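Local coordinates for DUF4442 domain-containing protein (PDB 1SH8), which is of unknown function but is probably a thioesterase of the hotdog-fold superfamily, at residues A115-L127 against A138-A150. Residues are numbered along the deposited sequence; the frame is centred on the assembly and turned at random.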
loop_
_atom_site.group_PDB
_atom_site.type_symbol
_atom_site.label_atom_id
_atom_site.label_comp_id
_atom_site.label_asym_id
_atom_site.label_seq_id
_atom_site.Cartn_x
_atom_site.Cartn_y
_atom_site.Cartn_z
ATOM N N ALA A 115 -15.304 -6.066 -20.757
ATOM C CA ALA A 115 -15.814 -5.055 -19.834
ATOM C C ALA A 115 -17.038 -4.391 -20.459
ATOM O O ALA A 115 -17.995 -4.039 -19.767
ATOM C CB ALA A 115 -14.742 -4.011 -19.543
ATOM N N GLY A 116 -17.002 -4.224 -21.775
ATOM C CA GLY A 116 -18.122 -3.609 -22.459
ATOM C C GLY A 116 -19.345 -4.507 -22.490
ATOM O O GLY A 116 -20.464 -4.047 -22.259
ATOM N N GLU A 117 -19.131 -5.791 -22.760
ATOM C CA GLU A 117 -20.232 -6.747 -22.839
ATOM C C GLU A 117 -20.732 -7.267 -21.496
ATOM O O GLU A 117 -21.930 -7.512 -21.329
ATOM C CB GLU A 117 -19.833 -7.944 -23.703
ATOM C CG GLU A 117 -19.342 -7.592 -25.091
ATOM C CD GLU A 117 -19.119 -8.825 -25.950
ATOM O OE1 GLU A 117 -18.700 -9.866 -25.397
ATOM O OE2 GLU A 117 -19.350 -8.749 -27.178
ATOM N N ARG A 118 -19.826 -7.437 -20.540
ATOM C CA ARG A 118 -20.212 -7.967 -19.240
ATOM C C ARG A 118 -20.175 -6.982 -18.084
ATOM O O ARG A 118 -20.616 -7.302 -16.981
ATOM C CB ARG A 118 -19.351 -9.189 -18.927
ATOM C CG ARG A 118 -19.538 -10.280 -19.961
ATOM C CD ARG A 118 -18.567 -11.428 -19.787
ATOM N NE ARG A 118 -18.799 -12.461 -20.797
ATOM C CZ ARG A 118 -18.704 -12.268 -22.112
ATOM N NH1 ARG A 118 -18.378 -11.074 -22.597
ATOM N NH2 ARG A 118 -18.942 -13.272 -22.946
ATOM N N GLY A 119 -19.657 -5.786 -18.331
ATOM C CA GLY A 119 -19.605 -4.790 -17.278
ATOM C C GLY A 119 -18.308 -4.759 -16.491
ATOM O O GLY A 119 -18.025 -3.777 -15.805
ATOM N N LYS A 120 -17.522 -5.830 -16.577
ATOM C CA LYS A 120 -16.248 -5.893 -15.866
ATOM C C LYS A 120 -15.323 -6.938 -16.482
ATOM O O LYS A 120 -15.780 -7.904 -17.112
ATOM C CB LYS A 120 -16.469 -6.223 -14.387
ATOM C CG LYS A 120 -16.993 -7.625 -14.134
ATOM C CD LYS A 120 -17.155 -7.882 -12.641
ATOM C CE LYS A 120 -17.670 -9.289 -12.371
ATOM N NZ LYS A 120 -17.765 -9.562 -10.908
ATOM N N ALA A 121 -14.022 -6.732 -16.295
ATOM C CA ALA A 121 -12.993 -7.628 -16.813
ATOM C C ALA A 121 -11.772 -7.484 -15.918
ATOM O O ALA A 121 -11.420 -6.373 -15.526
ATOM C CB ALA A 121 -12.639 -7.250 -18.238
ATOM N N GLU A 122 -11.124 -8.599 -15.596
ATOM C CA GLU A 122 -9.950 -8.558 -14.727
ATOM C C GLU A 122 -8.633 -8.616 -15.486
ATOM O O GLU A 122 -8.525 -9.268 -16.520
ATOM C CB GLU A 122 -9.928 -9.747 -13.761
ATOM C CG GLU A 122 -11.152 -9.995 -12.910
ATOM C CD GLU A 122 -10.981 -11.249 -12.055
ATOM O OE1 GLU A 122 -10.316 -12.205 -12.528
ATOM O OE2 GLU A 122 -11.513 -11.286 -10.925
ATOM N N TYR A 123 -7.628 -7.931 -14.955
ATOM C CA TYR A 123 -6.290 -7.992 -15.523
ATOM C C TYR A 123 -5.319 -7.974 -14.343
ATOM O O TYR A 123 -5.572 -7.331 -13.320
ATOM C CB TYR A 123 -6.015 -6.849 -16.522
ATOM C CG TYR A 123 -6.105 -5.428 -15.999
ATOM C CD1 TYR A 123 -4.957 -4.719 -15.629
ATOM C CD2 TYR A 123 -7.332 -4.770 -15.936
ATOM C CE1 TYR A 123 -5.034 -3.383 -15.213
ATOM C CE2 TYR A 123 -7.422 -3.437 -15.520
ATOM C CZ TYR A 123 -6.272 -2.752 -15.163
ATOM O OH TYR A 123 -6.376 -1.435 -14.765
ATOM N N SER A 124 -4.232 -8.725 -14.461
ATOM C CA SER A 124 -3.250 -8.782 -13.390
ATOM C C SER A 124 -1.903 -8.245 -13.855
ATOM O O SER A 124 -1.617 -8.206 -15.055
ATOM C CB SER A 124 -3.088 -10.221 -12.898
ATOM O OG SER A 124 -2.693 -11.074 -13.958
ATOM N N LEU A 125 -1.092 -7.813 -12.894
ATOM C CA LEU A 125 0.239 -7.298 -13.186
ATOM C C LEU A 125 1.196 -7.885 -12.153
ATOM O O LEU A 125 0.883 -7.927 -10.959
ATOM C CB LEU A 125 0.267 -5.763 -13.097
ATOM C CG LEU A 125 -0.634 -4.953 -14.043
ATOM C CD1 LEU A 125 -0.556 -3.469 -13.688
ATOM C CD2 LEU A 125 -0.206 -5.172 -15.484
ATOM N N GLU A 126 2.344 -8.360 -12.628
ATOM C CA GLU A 126 3.391 -8.922 -11.771
ATOM C C GLU A 126 4.608 -8.074 -12.102
ATOM O O GLU A 126 5.237 -8.252 -13.148
ATOM C CB GLU A 126 3.629 -10.394 -12.108
ATOM C CG GLU A 126 2.429 -11.269 -11.780
ATOM C CD GLU A 126 2.626 -12.702 -12.210
ATOM O OE1 GLU A 126 3.347 -13.447 -11.515
ATOM O OE2 GLU A 126 2.059 -13.075 -13.255
ATOM N N LEU A 127 4.931 -7.155 -11.198
ATOM C CA LEU A 127 5.998 -6.193 -11.421
ATOM C C LEU A 127 7.189 -6.244 -10.483
ATOM O O LEU A 127 7.118 -6.798 -9.388
ATOM C CB LEU A 127 5.404 -4.784 -11.343
ATOM C CG LEU A 127 4.021 -4.574 -11.970
ATOM C CD1 LEU A 127 3.565 -3.142 -11.722
ATOM C CD2 LEU A 127 4.073 -4.873 -13.460
ATOM N N ALA A 138 11.752 -4.734 -4.541
ATOM C CA ALA A 138 10.449 -5.279 -4.170
ATOM C C ALA A 138 9.779 -5.835 -5.418
ATOM O O ALA A 138 10.090 -5.422 -6.534
ATOM C CB ALA A 138 9.579 -4.191 -3.550
ATOM N N GLU A 139 8.865 -6.777 -5.221
ATOM C CA GLU A 139 8.139 -7.388 -6.323
ATOM C C GLU A 139 6.674 -7.503 -5.930
ATOM O O GLU A 139 6.356 -7.902 -4.809
ATOM C CB GLU A 139 8.734 -8.766 -6.635
ATOM C CG GLU A 139 10.169 -8.680 -7.133
ATOM C CD GLU A 139 10.763 -10.031 -7.480
ATOM O OE1 GLU A 139 11.095 -10.799 -6.549
ATOM O OE2 GLU A 139 10.897 -10.325 -8.689
ATOM N N SER A 140 5.784 -7.151 -6.853
ATOM C CA SER A 140 4.350 -7.194 -6.578
ATOM C C SER A 140 3.549 -8.040 -7.562
ATOM O O SER A 140 3.981 -8.302 -8.684
ATOM C CB SER A 140 3.775 -5.770 -6.588
ATOM O OG SER A 140 3.877 -5.193 -7.884
ATOM N N ALA A 141 2.373 -8.458 -7.116
ATOM C CA ALA A 141 1.437 -9.229 -7.930
ATOM C C ALA A 141 0.083 -8.631 -7.561
ATOM O O ALA A 141 -0.278 -8.595 -6.381
ATOM C CB ALA A 141 1.494 -10.715 -7.564
ATOM N N ALA A 142 -0.661 -8.151 -8.553
ATOM C CA ALA A 142 -1.947 -7.524 -8.270
ATOM C C ALA A 142 -3.050 -7.862 -9.261
ATOM O O ALA A 142 -2.789 -8.109 -10.440
ATOM C CB ALA A 142 -1.770 -6.022 -8.218
ATOM N N LEU A 143 -4.284 -7.855 -8.764
ATOM C CA LEU A 143 -5.461 -8.135 -9.579
ATOM C C LEU A 143 -6.310 -6.876 -9.635
ATOM O O LEU A 143 -6.690 -6.327 -8.599
ATOM C CB LEU A 143 -6.291 -9.271 -8.970
ATOM C CG LEU A 143 -7.569 -9.675 -9.717
ATOM C CD1 LEU A 143 -7.226 -10.233 -11.098
ATOM C CD2 LEU A 143 -8.324 -10.711 -8.905
ATOM N N TYR A 144 -6.595 -6.427 -10.853
ATOM C CA TYR A 144 -7.404 -5.238 -11.089
ATOM C C TYR A 144 -8.648 -5.631 -11.852
ATOM O O TYR A 144 -8.707 -6.685 -12.486
ATOM C CB TYR A 144 -6.641 -4.223 -11.944
ATOM C CG TYR A 144 -5.393 -3.691 -11.303
ATOM C CD1 TYR A 144 -5.433 -2.556 -10.488
ATOM C CD2 TYR A 144 -4.167 -4.338 -11.483
ATOM C CE1 TYR A 144 -4.275 -2.076 -9.864
ATOM C CE2 TYR A 144 -3.006 -3.869 -10.863
ATOM C CZ TYR A 144 -3.073 -2.739 -10.056
ATOM O OH TYR A 144 -1.937 -2.289 -9.425
ATOM N N GLN A 145 -9.637 -4.755 -11.804
ATOM C CA GLN A 145 -10.866 -4.980 -12.526
ATOM C C GLN A 145 -11.146 -3.710 -13.321
ATOM O O GLN A 145 -11.011 -2.604 -12.793
ATOM C CB GLN A 145 -12.001 -5.236 -11.538
ATOM C CG GLN A 145 -12.985 -6.291 -11.974
ATOM C CD GLN A 145 -14.045 -6.534 -10.927
ATOM O OE1 GLN A 145 -14.875 -5.670 -10.663
ATOM N NE2 GLN A 145 -14.014 -7.709 -10.312
ATOM N N LEU A 146 -11.480 -3.871 -14.598
ATOM C CA LEU A 146 -11.847 -2.741 -15.453
ATOM C C LEU A 146 -13.375 -2.813 -15.405
ATOM O O LEU A 146 -13.961 -3.833 -15.772
ATOM C CB LEU A 146 -11.355 -2.953 -16.891
ATOM C CG LEU A 146 -11.671 -1.833 -17.888
ATOM C CD1 LEU A 146 -10.932 -0.556 -17.485
ATOM C CD2 LEU A 146 -11.262 -2.264 -19.291
ATOM N N ARG A 147 -14.020 -1.748 -14.940
ATOM C CA ARG A 147 -15.473 -1.764 -14.819
ATOM C C ARG A 147 -16.148 -0.636 -15.565
ATOM O O ARG A 147 -15.604 0.457 -15.681
ATOM C CB ARG A 147 -15.875 -1.673 -13.344
ATOM C CG ARG A 147 -15.289 -2.768 -12.461
ATOM C CD ARG A 147 -15.681 -2.559 -11.009
ATOM N NE ARG A 147 -17.129 -2.566 -10.815
ATOM C CZ ARG A 147 -17.889 -3.660 -10.810
ATOM N NH1 ARG A 147 -17.347 -4.858 -10.985
ATOM N NH2 ARG A 147 -19.198 -3.555 -10.626
ATOM N N SER A 148 -17.343 -0.903 -16.074
ATOM C CA SER A 148 -18.086 0.138 -16.761
ATOM C C SER A 148 -18.942 0.819 -15.702
ATOM O O SER A 148 -19.285 0.219 -14.682
ATOM C CB SER A 148 -18.973 -0.456 -17.859
ATOM O OG SER A 148 -19.918 -1.361 -17.319
ATOM N N HIS A 149 -19.262 2.086 -15.922
ATOM C CA HIS A 149 -20.094 2.807 -14.974
ATOM C C HIS A 149 -21.525 2.303 -15.117
ATOM O O HIS A 149 -22.014 2.107 -16.228
ATOM C CB HIS A 149 -20.033 4.310 -15.259
ATOM C CG HIS A 149 -18.727 4.940 -14.891
ATOM N ND1 HIS A 149 -18.383 5.230 -13.587
ATOM C CD2 HIS A 149 -17.678 5.330 -15.654
ATOM C CE1 HIS A 149 -17.178 5.775 -13.564
ATOM N NE2 HIS A 149 -16.730 5.847 -14.805
ATOM N N ALA A 150 -22.190 2.069 -13.993
ATOM C CA ALA A 150 -23.566 1.598 -14.031
ATOM C C ALA A 150 -24.473 2.798 -14.273
ATOM O O ALA A 150 -24.101 3.940 -13.994
ATOM C CB ALA A 150 -23.933 0.918 -12.716
HETATM O O HOH W 1 -19.469 -6.729 -9.836
HETATM O O HOH W 2 -12.176 -9.715 -8.871
HETATM O O HOH W 3 1.719 -5.775 -9.263
#
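Tyr-123 and Tyr-144 face each other as a hydrogen-bonded antiparallel pair, joined by Tyr-144 N to Tyr-123 O at 2.8 Å and by the return bond from Tyr-123 N. Equivalent paired bonds link Ala-121 with Leu-146, Leu-125 with Ala-142 and Leu-127 with Ser-140. Beyond them, Ser-148 N donates to Gly-119 O (3.0 Å), bringing in the first residue past helix 105-118, a glycine with positive phi.

On the face turned to helix 64-72, the two tyrosines pack together. With CG between its backbone N and carbonyl carbon (chi1 60°), the Tyr-123 ring reaches across the strands, and Tyr-144 CB sits 3.7 Å from its centroid, a CH-pi contact over the face. The rings are near parallel (19°) but slid apart, barely overlapping. Leu-125 CD1 meets Tyr-144 CE2 at 3.8 Å. Both hydroxyls bond to backbone carbonyls, Tyr-123 to Gly-65 and Tyr-144 to Glu-62.

The other face is mostly polar. Arg-147 NH1 donates to Gln-145 OE1 (2.6 Å), and the aliphatic Lys-120 chain runs alongside the arginine, its CD 3.5 Å from NH1. A water bridges Glu-122 OE2 to Gln-145 NE2, the latter bond weak.

Tyr-123 and Leu-146 pack on Phe-69 of helix 64-72, while strand 78-89 flanks 136-148. The hairpin 120-130/136-148 thus belongs to the curved antiparallel sheet and helix packing characteristic of the hotdog fold.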